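Side-chain contacts in Cg9734-pa (Drosophila melanogaster, PDB 2BK9), which is a heme-binding globin with bishistidyl iron coordination that probably carries oxygen and may have peroxidase activity: residues I15-P20 and R64-F69; K41-D46 and N55-A60; E71-L76 and A132-H137. The protein carries 1 engineered substitution. All coordinates share one frame; numbering follows the deposited sequence. Where two conformers were deposited one is given.

Contact 1. Residues I15-P20 and R64-F69; sequences IPVATP and RIIRVF. With HEM (protoporphyrin IX containing Fe), chain B.
Ile-66 meets the side chains of Val-17 and Pro-20 with its CG2 methyl. This methyl lies 3.9 Å from Pro-20 CB and 4.0 Å from Val-17 CG2, while Ile-66 CG1 packs 3.8 Å from Pro-20 O. The side chains of Val-17 and Ile-66 cross obliquely, and the methyl CG2 of Ile-66 is pointed at the corner because it stands opposite the backbone N, with CG1 beside that N (chi1 -61°). Around this first shell, Trp-13 of helix 3-17 also touches Ile-66, and Ser-23 OG bonds to the carbonyls of Pro-16 and Thr-19, tying the turn to the start of helix 20-34. This is the corner between the first two helices of a globin, laid against helix 56-75, the distal E helix of the family. Other faces of segment 64-69 serve the heme. Arg-64, extended from CG to NE, lays its CD over the outer edge of ring A, 3.5 Å from HEM C3A, and its guanidinium places one face over HEM CAA. Val-68 CB packs 3.8 Å from the methyl HEM CMB, and Phe-69 CE1 reaches HEM CBB at 3.9 Å, its ring also meeting Trp-89 edge-to-face. No hydrogen bond joins the two segments, so their direct contact probably rests on shape and dispersion, while the same helix offers the porphyrin both hydrocarbon and the aliphatic stem and guanidinium of Arg-64.

Contact 2. Residues K41-D46 and N55-A60; sequences KFPFRD and NARFRA. With HEM (protoporphyrin IX containing Fe), chain B.
Phe-44 reaches Phe-58 and Asn-55 because its CG sits between the backbone N and the carbonyl carbon (chi1 54°), swinging the ring onto the first turn of helix 56-75. Phe-58 CB lies over the Phe-44 face, 4.0 Å from the centroid, and with CG anti to its own N (chi1 173°) the Phe-58 ring turns its edge toward that face. The two rings form an edge-to-face pair, planes at 70° and centroids 5.8 Å apart. The opposite face of Phe-44 is covered by Phe-42 CB, so the ring is sandwiched. Asn-55 N-caps the helix: its OD1 accepts from Phe-58 N at 2.9 Å, in the carbonyl plane and on a lone pair, and also lies 3.5 Å from Phe-44 CD2. The side chains of Pro-43 and Arg-57 cross at about a right angle, proline CG 3.7 Å from arginine CD. Nearer the heme, Phe-42 lies between Phe-44 CZ on one face and the methyl HEM CMD on the other, with its CZ 3.3 Å from HEM CHD. Without the ring, as with an alanine at Phe-42, the porphyrin face at ring D and the end of the Phe-44 ring would probably lose their shared neighbour, opening a gap beside the axial ligand His-61, whose ring Phe-42 meets edge-to-face. By its place Phe-42 probably corresponds to the CD-corner phenylalanine that packs on the heme in globins. The chemistry implies an aromatic chain from the porphyrin to the helix start, with one amide oxygen satisfying a backbone N-H that the helix itself cannot.

Contact 3. Residues E71-L76 and A132-H137; sequences ESIQVL and AKLVDH
Ile-73 and Leu-134 mark the closest backbone approach, their CA atoms 9.0 Å apart, a separation that leaves the bridging to side chains. Segment 71-76 lies toward the C-terminal end of helix 56-75, and Leu-76 is non-helical, whereas segment 132-137 is an uninterrupted part of helix 125-143. Across the gap Leu-134 projects both of its methyls, one to each partner, and all three residues are buried. CD2 touches Ile-73 CG1 at 4.1 Å, the two side chains crossing at about a right angle, and CD1 meets Leu-76 CD2 at 4.2 Å, this time obliquely. With CG anti to the backbone N (chi1 172°), the leucine extends away from its own helix and presents the fork formed by its methyls. In globin terms this joins the end of the distal E helix to the C-terminal H helix, part of the apolar interior of the three-over-three alpha-helical sandwich. Helix 3-17 closes over the same residues, Ile-9 and Trp-13 packing on Ile-73 and Val-6 on Leu-76. Next to them, Ser-72 OG is buried yet satisfied, hydrogen-bonded to Trp-89 NE1 and to Val-68 O.

Overall arrangement
Helix 56-75 runs through all three contacts, supplying its start to contact 2, its middle to contact 1 and its end to contact 3. Contact 2 lies some 26 Å, centre to centre, from contact 3, on opposite sides of the chain's centre, with nearest atoms about 12 Å apart. Contact 1 stands between them, its centre about 18 Å from that of contact 2 and 13 Å from that of contact 3, and its Phe-69 CE2 meets Val-135 CG2 of contact 3 at 4.2 Å. Both contacts 1 and 2 touch the heme, contact 1 from helix 56-75, which also carries the axial ligand His-61, and contact 2 from the loop of 41-46; contact 3 is more remote, the side chain of Leu-134 lying about 11 Å from the heme.

Contact 1. Residues I15-P20 and R64-F69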
loop_
_atom_site.group_PDB
_atom_site.type_symbol
_atom_site.label_atom_id
_atom_site.label_comp_id
_atom_site.label_asym_id
_atom_site.label_seq_id
_atom_site.Cartn_x
_atom_site.Cartn_y
_atom_site.Cartn_z
ATOM N N ILE A 15 11.530 -7.088 7.670
ATOM C CA ILE A 15 10.773 -7.440 8.873
ATOM C C ILE A 15 9.275 -7.606 8.554
ATOM O O ILE A 15 8.738 -8.697 8.718
ATOM C CB ILE A 15 11.080 -6.459 9.987
ATOM C CG1 ILE A 15 12.513 -6.669 10.439
ATOM C CG2 ILE A 15 10.113 -6.621 11.140
ATOM C CD1 ILE A 15 13.035 -5.600 11.378
ATOM N N PRO A 16 8.558 -6.582 8.080
ATOM C CA PRO A 16 7.110 -6.762 7.844
ATOM C C PRO A 16 6.839 -7.764 6.733
ATOM O O PRO A 16 5.815 -8.454 6.785
ATOM C CB PRO A 16 6.606 -5.359 7.503
ATOM C CG PRO A 16 7.837 -4.608 7.071
ATOM C CD PRO A 16 8.941 -5.171 7.928
ATOM N N VAL A 17 7.674 -7.854 5.706
ATOM C CA VAL A 17 7.386 -8.758 4.614
ATOM C C VAL A 17 7.580 -10.209 5.032
ATOM O O VAL A 17 7.090 -11.122 4.349
ATOM C CB VAL A 17 8.225 -8.447 3.347
ATOM C CG1 VAL A 17 9.639 -9.021 3.434
ATOM C CG2 VAL A 17 7.529 -8.950 2.128
ATOM N N ALA A 18 8.263 -10.478 6.151
ATOM C CA ALA A 18 8.408 -11.828 6.643
ATOM C C ALA A 18 7.063 -12.429 7.010
ATOM O O ALA A 18 6.914 -13.653 7.025
ATOM C CB ALA A 18 9.331 -11.889 7.811
ATOM N N THR A 19 6.084 -11.596 7.338
ATOM C CA THR A 19 4.747 -12.030 7.752
ATOM C C THR A 19 3.682 -11.315 6.940
ATOM O O THR A 19 2.981 -10.444 7.458
ATOM C CB THR A 19 4.496 -11.815 9.245
ATOM O OG1 THR A 19 4.733 -10.446 9.551
ATOM C CG2 THR A 19 5.449 -12.619 10.087
ATOM N N PRO A 20 3.525 -11.657 5.683
ATOM C CA PRO A 20 2.513 -10.932 4.878
ATOM C C PRO A 20 1.109 -10.972 5.464
ATOM O O PRO A 20 0.403 -9.985 5.395
ATOM C CB PRO A 20 2.602 -11.613 3.509
ATOM C CG PRO A 20 3.987 -12.112 3.437
ATOM C CD PRO A 20 4.296 -12.576 4.831
ATOM N N ARG A 64 -2.239 -8.866 -1.280
ATOM C CA ARG A 64 -1.931 -8.110 -2.478
ATOM C C ARG A 64 -1.188 -6.853 -2.152
ATOM O O ARG A 64 -0.269 -6.489 -2.864
ATOM C CB ARG A 64 -3.212 -7.770 -3.250
ATOM C CG ARG A 64 -3.740 -8.952 -4.113
ATOM C CD ARG A 64 -5.142 -8.779 -4.681
ATOM N NE ARG A 64 -5.404 -9.814 -5.687
ATOM C CZ ARG A 64 -6.390 -10.683 -5.683
ATOM N NH1 ARG A 64 -7.350 -10.651 -4.787
ATOM N NH2 ARG A 64 -6.440 -11.567 -6.662
ATOM N N ILE A 65 -1.607 -6.129 -1.137
ATOM C CA ILE A 65 -0.902 -4.888 -0.809
ATOM C C ILE A 65 0.562 -5.225 -0.497
ATOM O O ILE A 65 1.473 -4.562 -0.967
ATOM C CB ILE A 65 -1.597 -4.202 0.378
ATOM C CG1 ILE A 65 -2.968 -3.668 -0.036
ATOM C CG2 ILE A 65 -0.724 -3.094 0.914
ATOM C CD1 ILE A 65 -3.815 -3.189 1.098
ATOM N N ILE A 66 0.784 -6.227 0.344
ATOM C CA ILE A 66 2.168 -6.603 0.683
ATOM C C ILE A 66 2.964 -7.042 -0.555
ATOM O O ILE A 66 4.103 -6.621 -0.748
ATOM C CB ILE A 66 2.195 -7.690 1.786
ATOM C CG1 ILE A 66 1.537 -7.176 3.071
ATOM C CG2 ILE A 66 3.633 -8.125 2.022
ATOM C CD1 ILE A 66 2.189 -5.990 3.731
ATOM N N ARG A 67 2.364 -7.873 -1.393
ATOM C CA ARG A 67 3.084 -8.392 -2.551
ATOM C C ARG A 67 3.390 -7.326 -3.574
ATOM O O ARG A 67 4.438 -7.363 -4.205
ATOM C CB ARG A 67 2.342 -9.576 -3.133
ATOM C CG ARG A 67 2.521 -10.839 -2.230
ATOM C CD ARG A 67 1.926 -12.124 -2.793
ATOM N NE ARG A 67 0.482 -12.196 -2.583
ATOM C CZ ARG A 67 -0.096 -12.582 -1.451
ATOM N NH1 ARG A 67 0.604 -12.891 -0.353
ATOM N NH2 ARG A 67 -1.412 -12.619 -1.407
ATOM N N VAL A 68 2.478 -6.378 -3.788
ATOM C CA VAL A 68 2.739 -5.323 -4.730
ATOM C C VAL A 68 3.849 -4.398 -4.219
ATOM O O VAL A 68 4.692 -3.967 -4.998
ATOM C CB VAL A 68 1.430 -4.547 -5.058
ATOM C CG1 VAL A 68 1.683 -3.313 -5.889
ATOM C CG2 VAL A 68 0.458 -5.486 -5.801
ATOM N N PHE A 69 3.839 -4.077 -2.934
ATOM C CA PHE A 69 4.983 -3.369 -2.387
ATOM C C PHE A 69 6.269 -4.168 -2.513
ATOM O O PHE A 69 7.301 -3.624 -2.853
ATOM C CB PHE A 69 4.722 -2.948 -0.937
ATOM C CG PHE A 69 4.064 -1.607 -0.864
ATOM C CD1 PHE A 69 2.723 -1.459 -0.759
ATOM C CD2 PHE A 69 4.812 -0.448 -1.078
ATOM C CE1 PHE A 69 2.160 -0.187 -0.733
ATOM C CE2 PHE A 69 4.233 0.776 -1.050
ATOM C CZ PHE A 69 2.900 0.893 -0.853
HETATM C CHA HEM B . -8.832 -5.233 -5.679
HETATM C CHB HEM B . -4.254 -3.988 -4.896
HETATM C CHC HEM B . -5.812 -0.190 -2.479
HETATM C CHD HEM B . -10.331 -1.664 -2.861
HETATM C C1A HEM B . -7.465 -5.172 -5.727
HETATM C C2A HEM B . -6.613 -6.014 -6.569
HETATM C C3A HEM B . -5.320 -5.667 -6.379
HETATM C C4A HEM B . -5.351 -4.633 -5.385
HETATM C CMA HEM B . -4.016 -6.204 -6.999
HETATM C CAA HEM B . -7.160 -7.091 -7.514
HETATM C CBA HEM B . -7.731 -6.459 -8.783
HETATM C CGA HEM B . -8.354 -7.576 -9.578
HETATM O O1A HEM B . -9.502 -8.003 -9.254
HETATM O O2A HEM B . -7.715 -8.035 -10.539
HETATM C C1B HEM B . -4.265 -2.860 -4.110
HETATM C C2B HEM B . -3.091 -2.108 -3.768
HETATM C C3B HEM B . -3.534 -1.034 -3.086
HETATM C C4B HEM B . -4.965 -1.076 -3.051
HETATM C CMB HEM B . -1.686 -2.511 -4.117
HETATM C CAB HEM B . -2.754 0.109 -2.562
HETATM C CBB HEM B . -1.520 0.051 -2.096
HETATM C C1C HEM B . -7.166 -0.231 -2.366
HETATM C C2C HEM B . -8.025 0.758 -1.723
HETATM C C3C HEM B . -9.282 0.320 -1.771
HETATM C C4C HEM B . -9.257 -0.932 -2.482
HETATM C CMC HEM B . -7.513 2.068 -1.127
HETATM C CAC HEM B . -10.469 1.042 -1.190
HETATM C CBC HEM B . -11.587 0.514 -0.740
HETATM C C1D HEM B . -10.340 -2.773 -3.639
HETATM C C2D HEM B . -11.491 -3.433 -4.090
HETATM C C3D HEM B . -11.061 -4.506 -4.918
HETATM C C4D HEM B . -9.626 -4.404 -4.937
HETATM C CMD HEM B . -12.923 -3.100 -3.710
HETATM C CAD HEM B . -11.957 -5.488 -5.625
HETATM C CBD HEM B . -12.369 -6.613 -4.728
HETATM C CGD HEM B . -13.283 -7.600 -5.383
HETATM O O1D HEM B . -13.817 -8.491 -4.681
HETATM O O2D HEM B . -13.487 -7.511 -6.622
HETATM N NA HEM B . -6.668 -4.318 -5.041
HETATM N NB HEM B . -5.423 -2.215 -3.660
HETATM N NC HEM B . -7.952 -1.256 -2.827
HETATM N ND HEM B . -9.215 -3.364 -4.171
HETATM FE FE HEM B . -7.319 -2.824 -3.912
#

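Contact 2. Residues K41-D46 and N55-A60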
loop_
_atom_site.group_PDB
_atom_site.type_symbol
_atom_site.label_atom_id
_atom_site.label_comp_id
_atom_site.label_asym_id
_atom_site.label_seq_id
_atom_site.Cartn_x
_atom_site.Cartn_y
_atom_site.Cartn_z
ATOM N N LYS A 41 -16.970 -1.194 -0.219
ATOM C CA LYS A 41 -16.509 -1.533 -1.550
ATOM C C LYS A 41 -16.274 -3.034 -1.722
ATOM O O LYS A 41 -16.151 -3.499 -2.831
ATOM C CB LYS A 41 -15.191 -0.816 -1.846
ATOM C CG LYS A 41 -15.252 0.677 -1.845
ATOM C CD LYS A 41 -16.010 1.265 -2.958
ATOM C CE LYS A 41 -15.878 2.754 -3.099
ATOM N NZ LYS A 41 -16.653 3.275 -4.256
ATOM N N PHE A 42 -16.176 -3.769 -0.612
ATOM C CA PHE A 42 -15.760 -5.175 -0.634
ATOM C C PHE A 42 -16.927 -6.102 -0.321
ATOM O O PHE A 42 -17.828 -5.761 0.430
ATOM C CB PHE A 42 -14.676 -5.423 0.399
ATOM C CG PHE A 42 -13.355 -4.838 0.063
ATOM C CD1 PHE A 42 -12.491 -5.546 -0.766
ATOM C CD2 PHE A 42 -12.974 -3.583 0.555
ATOM C CE1 PHE A 42 -11.238 -5.068 -1.047
ATOM C CE2 PHE A 42 -11.673 -3.116 0.240
ATOM C CZ PHE A 42 -10.835 -3.897 -0.530
ATOM N N PRO A 43 -16.845 -7.355 -0.754
ATOM C CA PRO A 43 -17.908 -8.316 -0.451
ATOM C C PRO A 43 -18.051 -8.680 1.012
ATOM O O PRO A 43 -19.103 -9.101 1.469
ATOM C CB PRO A 43 -17.513 -9.539 -1.277
ATOM C CG PRO A 43 -16.092 -9.336 -1.677
ATOM C CD PRO A 43 -15.854 -7.893 -1.701
ATOM N N PHE A 44 -16.982 -8.458 1.760
ATOM C CA PHE A 44 -16.941 -8.675 3.185
ATOM C C PHE A 44 -17.384 -7.460 3.988
ATOM O O PHE A 44 -17.116 -7.384 5.187
ATOM C CB PHE A 44 -15.570 -9.178 3.629
ATOM C CG PHE A 44 -14.381 -8.311 3.203
ATOM C CD1 PHE A 44 -14.079 -7.153 3.866
ATOM C CD2 PHE A 44 -13.583 -8.669 2.125
ATOM C CE1 PHE A 44 -13.015 -6.392 3.478
ATOM C CE2 PHE A 44 -12.525 -7.915 1.724
ATOM C CZ PHE A 44 -12.222 -6.781 2.438
ATOM N N ARG A 45 -18.112 -6.540 3.346
ATOM C CA ARG A 45 -18.561 -5.331 3.995
ATOM C C ARG A 45 -19.252 -5.499 5.321
ATOM O O ARG A 45 -19.148 -4.591 6.151
ATOM C CB ARG A 45 -19.454 -4.525 3.030
ATOM C CG ARG A 45 -20.647 -5.280 2.501
ATOM C CD ARG A 45 -21.468 -4.534 1.492
ATOM N NE ARG A 45 -20.724 -4.204 0.274
ATOM C CZ ARG A 45 -20.579 -4.985 -0.784
ATOM N NH1 ARG A 45 -21.065 -6.227 -0.827
ATOM N NH2 ARG A 45 -19.864 -4.555 -1.805
ATOM N N ASP A 46 -19.977 -6.596 5.510
ATOM C CA ASP A 46 -20.716 -6.808 6.752
ATOM C C ASP A 46 -20.044 -7.741 7.751
ATOM O O ASP A 46 -20.670 -8.121 8.731
ATOM C CB ASP A 46 -22.157 -7.298 6.435
ATOM C CG ASP A 46 -22.967 -6.273 5.679
ATOM O OD1 ASP A 46 -22.766 -5.060 5.868
ATOM O OD2 ASP A 46 -23.830 -6.613 4.877
ATOM N N ASN A 55 -11.467 -13.597 7.070
ATOM C CA ASN A 55 -12.195 -13.683 5.811
ATOM C C ASN A 55 -11.191 -13.848 4.672
ATOM O O ASN A 55 -10.209 -13.127 4.570
ATOM C CB ASN A 55 -13.036 -12.420 5.636
ATOM C CG ASN A 55 -13.749 -12.370 4.324
ATOM O OD1 ASN A 55 -13.155 -11.955 3.322
ATOM N ND2 ASN A 55 -14.993 -12.825 4.297
ATOM N N ALA A 56 -11.461 -14.807 3.806
ATOM C CA ALA A 56 -10.521 -15.141 2.749
ATOM C C ALA A 56 -10.290 -14.013 1.738
ATOM O O ALA A 56 -9.169 -13.807 1.282
ATOM C CB ALA A 56 -10.966 -16.420 2.048
ATOM N N ARG A 57 -11.341 -13.281 1.420
ATOM C CA ARG A 57 -11.182 -12.186 0.504
ATOM C C ARG A 57 -10.455 -11.016 1.144
ATOM O O ARG A 57 -9.691 -10.329 0.479
ATOM C CB ARG A 57 -12.533 -11.821 -0.089
ATOM C CG ARG A 57 -12.991 -12.866 -1.089
ATOM C CD ARG A 57 -14.301 -12.531 -1.762
ATOM N NE ARG A 57 -14.535 -13.436 -2.893
ATOM C CZ ARG A 57 -14.854 -14.721 -2.802
ATOM N NH1 ARG A 57 -15.063 -15.288 -1.637
ATOM N NH2 ARG A 57 -15.001 -15.466 -3.910
ATOM N N PHE A 58 -10.698 -10.756 2.424
ATOM C CA PHE A 58 -9.887 -9.800 3.127
ATOM C C PHE A 58 -8.427 -10.189 3.056
ATOM O O PHE A 58 -7.556 -9.381 2.747
ATOM C CB PHE A 58 -10.362 -9.703 4.569
ATOM C CG PHE A 58 -9.491 -8.853 5.450
ATOM C CD1 PHE A 58 -9.817 -7.546 5.757
ATOM C CD2 PHE A 58 -8.349 -9.375 6.012
ATOM C CE1 PHE A 58 -9.001 -6.798 6.567
ATOM C CE2 PHE A 58 -7.528 -8.608 6.812
ATOM C CZ PHE A 58 -7.890 -7.312 7.122
ATOM N N ARG A 59 -8.147 -11.452 3.335
ATOM C CA ARG A 59 -6.766 -11.940 3.332
ATOM C C ARG A 59 -6.115 -11.791 1.963
ATOM O O ARG A 59 -4.956 -11.436 1.879
ATOM C CB ARG A 59 -6.721 -13.385 3.800
ATOM C CG ARG A 59 -6.749 -13.502 5.283
ATOM C CD ARG A 59 -6.106 -14.777 5.794
ATOM N NE ARG A 59 -6.818 -15.900 5.228
ATOM C CZ ARG A 59 -7.962 -16.380 5.705
ATOM N NH1 ARG A 59 -8.520 -15.868 6.785
ATOM N NH2 ARG A 59 -8.575 -17.379 5.105
ATOM N N ALA A 60 -6.894 -12.014 0.910
ATOM C CA ALA A 60 -6.370 -11.876 -0.410
ATOM C C ALA A 60 -5.972 -10.422 -0.683
ATOM O O ALA A 60 -4.928 -10.176 -1.254
ATOM C CB ALA A 60 -7.415 -12.355 -1.415
HETATM C CHA HEM B . -8.832 -5.233 -5.679
HETATM C CHB HEM B . -4.254 -3.988 -4.896
HETATM C CHC HEM B . -5.812 -0.190 -2.479
HETATM C CHD HEM B . -10.331 -1.664 -2.861
HETATM C C1A HEM B . -7.465 -5.172 -5.727
HETATM C C2A HEM B . -6.613 -6.014 -6.569
HETATM C C3A HEM B . -5.320 -5.667 -6.379
HETATM C C4A HEM B . -5.351 -4.633 -5.385
HETATM C CMA HEM B . -4.016 -6.204 -6.999
HETATM C CAA HEM B . -7.160 -7.091 -7.514
HETATM C CBA HEM B . -7.731 -6.459 -8.783
HETATM C CGA HEM B . -8.354 -7.576 -9.578
HETATM O O1A HEM B . -9.502 -8.003 -9.254
HETATM O O2A HEM B . -7.715 -8.035 -10.539
HETATM C C1B HEM B . -4.265 -2.860 -4.110
HETATM C C2B HEM B . -3.091 -2.108 -3.768
HETATM C C3B HEM B . -3.534 -1.034 -3.086
HETATM C C4B HEM B . -4.965 -1.076 -3.051
HETATM C CMB HEM B . -1.686 -2.511 -4.117
HETATM C CAB HEM B . -2.754 0.109 -2.562
HETATM C CBB HEM B . -1.520 0.051 -2.096
HETATM C C1C HEM B . -7.166 -0.231 -2.366
HETATM C C2C HEM B . -8.025 0.758 -1.723
HETATM C C3C HEM B . -9.282 0.320 -1.771
HETATM C C4C HEM B . -9.257 -0.932 -2.482
HETATM C CMC HEM B . -7.513 2.068 -1.127
HETATM C CAC HEM B . -10.469 1.042 -1.190
HETATM C CBC HEM B . -11.587 0.514 -0.740
HETATM C C1D HEM B . -10.340 -2.773 -3.639
HETATM C C2D HEM B . -11.491 -3.433 -4.090
HETATM C C3D HEM B . -11.061 -4.506 -4.918
HETATM C C4D HEM B . -9.626 -4.404 -4.937
HETATM C CMD HEM B . -12.923 -3.100 -3.710
HETATM C CAD HEM B . -11.957 -5.488 -5.625
HETATM C CBD HEM B . -12.369 -6.613 -4.728
HETATM C CGD HEM B . -13.283 -7.600 -5.383
HETATM O O1D HEM B . -13.817 -8.491 -4.681
HETATM O O2D HEM B . -13.487 -7.511 -6.622
HETATM N NA HEM B . -6.668 -4.318 -5.041
HETATM N NB HEM B . -5.423 -2.215 -3.660
HETATM N NC HEM B . -7.952 -1.256 -2.827
HETATM N ND HEM B . -9.215 -3.364 -4.171
HETATM FE FE HEM B . -7.319 -2.824 -3.912
#

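Contact 3. Residues E71-L76 and A132-H137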
loop_
_atom_site.group_PDB
_atom_site.type_symbol
_atom_site.label_atom_id
_atom_site.label_comp_id
_atom_site.label_asym_id
_atom_site.label_seq_id
_atom_site.Cartn_x
_atom_site.Cartn_y
_atom_site.Cartn_z
ATOM N N GLU A 71 7.053 -6.359 -4.831
ATOM C CA GLU A 71 7.450 -6.250 -6.221
ATOM C C GLU A 71 8.120 -4.913 -6.542
ATOM O O GLU A 71 9.095 -4.852 -7.307
ATOM C CB GLU A 71 6.219 -6.454 -7.105
ATOM C CG GLU A 71 5.666 -7.840 -7.191
ATOM C CD GLU A 71 6.465 -8.679 -8.114
ATOM O OE1 GLU A 71 6.733 -8.202 -9.257
ATOM O OE2 GLU A 71 6.783 -9.784 -7.673
ATOM N N SER A 72 7.584 -3.869 -5.952
ATOM C CA SER A 72 8.066 -2.521 -6.148
ATOM C C SER A 72 9.452 -2.354 -5.562
ATOM O O SER A 72 10.368 -1.781 -6.197
ATOM C CB SER A 72 7.135 -1.521 -5.502
ATOM O OG SER A 72 5.844 -1.585 -6.097
ATOM N N ILE A 73 9.649 -2.848 -4.358
ATOM C CA ILE A 73 10.915 -2.690 -3.686
ATOM C C ILE A 73 11.993 -3.478 -4.400
ATOM O O ILE A 73 13.155 -3.038 -4.435
ATOM C CB ILE A 73 10.729 -3.081 -2.208
ATOM C CG1 ILE A 73 9.868 -2.025 -1.548
ATOM C CG2 ILE A 73 12.042 -3.268 -1.500
ATOM C CD1 ILE A 73 9.201 -2.456 -0.273
ATOM N N GLN A 74 11.626 -4.612 -4.990
ATOM C CA GLN A 74 12.571 -5.415 -5.719
ATOM C C GLN A 74 13.257 -4.693 -6.863
ATOM O O GLN A 74 14.373 -5.054 -7.248
ATOM C CB GLN A 74 11.893 -6.690 -6.245
ATOM C CG GLN A 74 11.676 -7.736 -5.210
ATOM C CD GLN A 74 10.846 -8.949 -5.671
ATOM O OE1 GLN A 74 10.848 -9.357 -6.850
ATOM N NE2 GLN A 74 10.126 -9.526 -4.714
ATOM N N VAL A 75 12.603 -3.718 -7.494
ATOM C CA VAL A 75 13.177 -3.053 -8.649
ATOM C C VAL A 75 14.059 -1.869 -8.325
ATOM O O VAL A 75 14.739 -1.338 -9.180
ATOM C CB VAL A 75 12.076 -2.615 -9.654
ATOM C CG1 VAL A 75 11.165 -3.760 -9.958
ATOM C CG2 VAL A 75 11.336 -1.403 -9.195
ATOM N N LEU A 76 14.037 -1.429 -7.076
ATOM C CA LEU A 76 14.744 -0.194 -6.723
ATOM C C LEU A 76 16.251 -0.238 -6.930
ATOM O O LEU A 76 16.862 -1.247 -6.610
ATOM C CB LEU A 76 14.453 0.199 -5.282
ATOM C CG LEU A 76 12.996 0.462 -4.994
ATOM C CD1 LEU A 76 12.869 0.762 -3.503
ATOM C CD2 LEU A 76 12.381 1.589 -5.818
ATOM N N ALA A 132 8.296 7.369 3.104
ATOM C CA ALA A 132 7.282 8.263 2.583
ATOM C C ALA A 132 7.651 8.756 1.193
ATOM O O ALA A 132 6.744 8.985 0.383
ATOM C CB ALA A 132 7.038 9.411 3.507
ATOM N N LYS A 133 8.937 8.925 0.902
ATOM C CA LYS A 133 9.348 9.294 -0.454
ATOM C C LYS A 133 8.992 8.210 -1.473
ATOM O O LYS A 133 8.520 8.528 -2.577
ATOM C CB LYS A 133 10.834 9.540 -0.442
ATOM C CG LYS A 133 11.429 10.059 -1.690
ATOM C CD LYS A 133 12.828 10.619 -1.502
ATOM C CE LYS A 133 13.573 10.308 -0.259
ATOM N NZ LYS A 133 13.722 11.422 0.719
ATOM N N LEU A 134 9.198 6.949 -1.126
ATOM C CA LEU A 134 8.811 5.866 -1.995
ATOM C C LEU A 134 7.303 5.848 -2.198
ATOM O O LEU A 134 6.805 5.751 -3.309
ATOM C CB LEU A 134 9.253 4.507 -1.436
ATOM C CG LEU A 134 8.735 3.279 -2.192
ATOM C CD1 LEU A 134 9.240 3.254 -3.610
ATOM C CD2 LEU A 134 9.130 2.023 -1.448
ATOM N N VAL A 135 6.561 5.925 -1.101
ATOM C CA VAL A 135 5.135 5.880 -1.204
ATOM C C VAL A 135 4.580 7.074 -1.982
ATOM O O VAL A 135 3.647 6.918 -2.790
ATOM C CB VAL A 135 4.492 5.724 0.198
ATOM C CG1 VAL A 135 2.996 5.767 0.126
ATOM C CG2 VAL A 135 4.919 4.417 0.820
ATOM N N ASP A 136 5.113 8.259 -1.751
ATOM C CA ASP A 136 4.666 9.401 -2.518
ATOM C C ASP A 136 4.941 9.239 -3.988
ATOM O O ASP A 136 4.139 9.647 -4.835
ATOM C CB ASP A 136 5.349 10.662 -2.016
ATOM C CG ASP A 136 4.837 11.124 -0.708
ATOM O OD1 ASP A 136 3.756 10.663 -0.266
ATOM O OD2 ASP A 136 5.489 11.957 -0.055
ATOM N N HIS A 137 6.066 8.641 -4.351
ATOM C CA HIS A 137 6.367 8.372 -5.744
ATOM C C HIS A 137 5.339 7.498 -6.371
ATOM O O HIS A 137 4.797 7.784 -7.449
ATOM C CB HIS A 137 7.763 7.787 -5.915
ATOM C CG HIS A 137 8.130 7.578 -7.337
ATOM N ND1 HIS A 137 8.605 8.595 -8.127
ATOM C CD2 HIS A 137 7.967 6.509 -8.145
ATOM C CE1 HIS A 137 8.806 8.128 -9.345
ATOM N NE2 HIS A 137 8.409 6.869 -9.393
#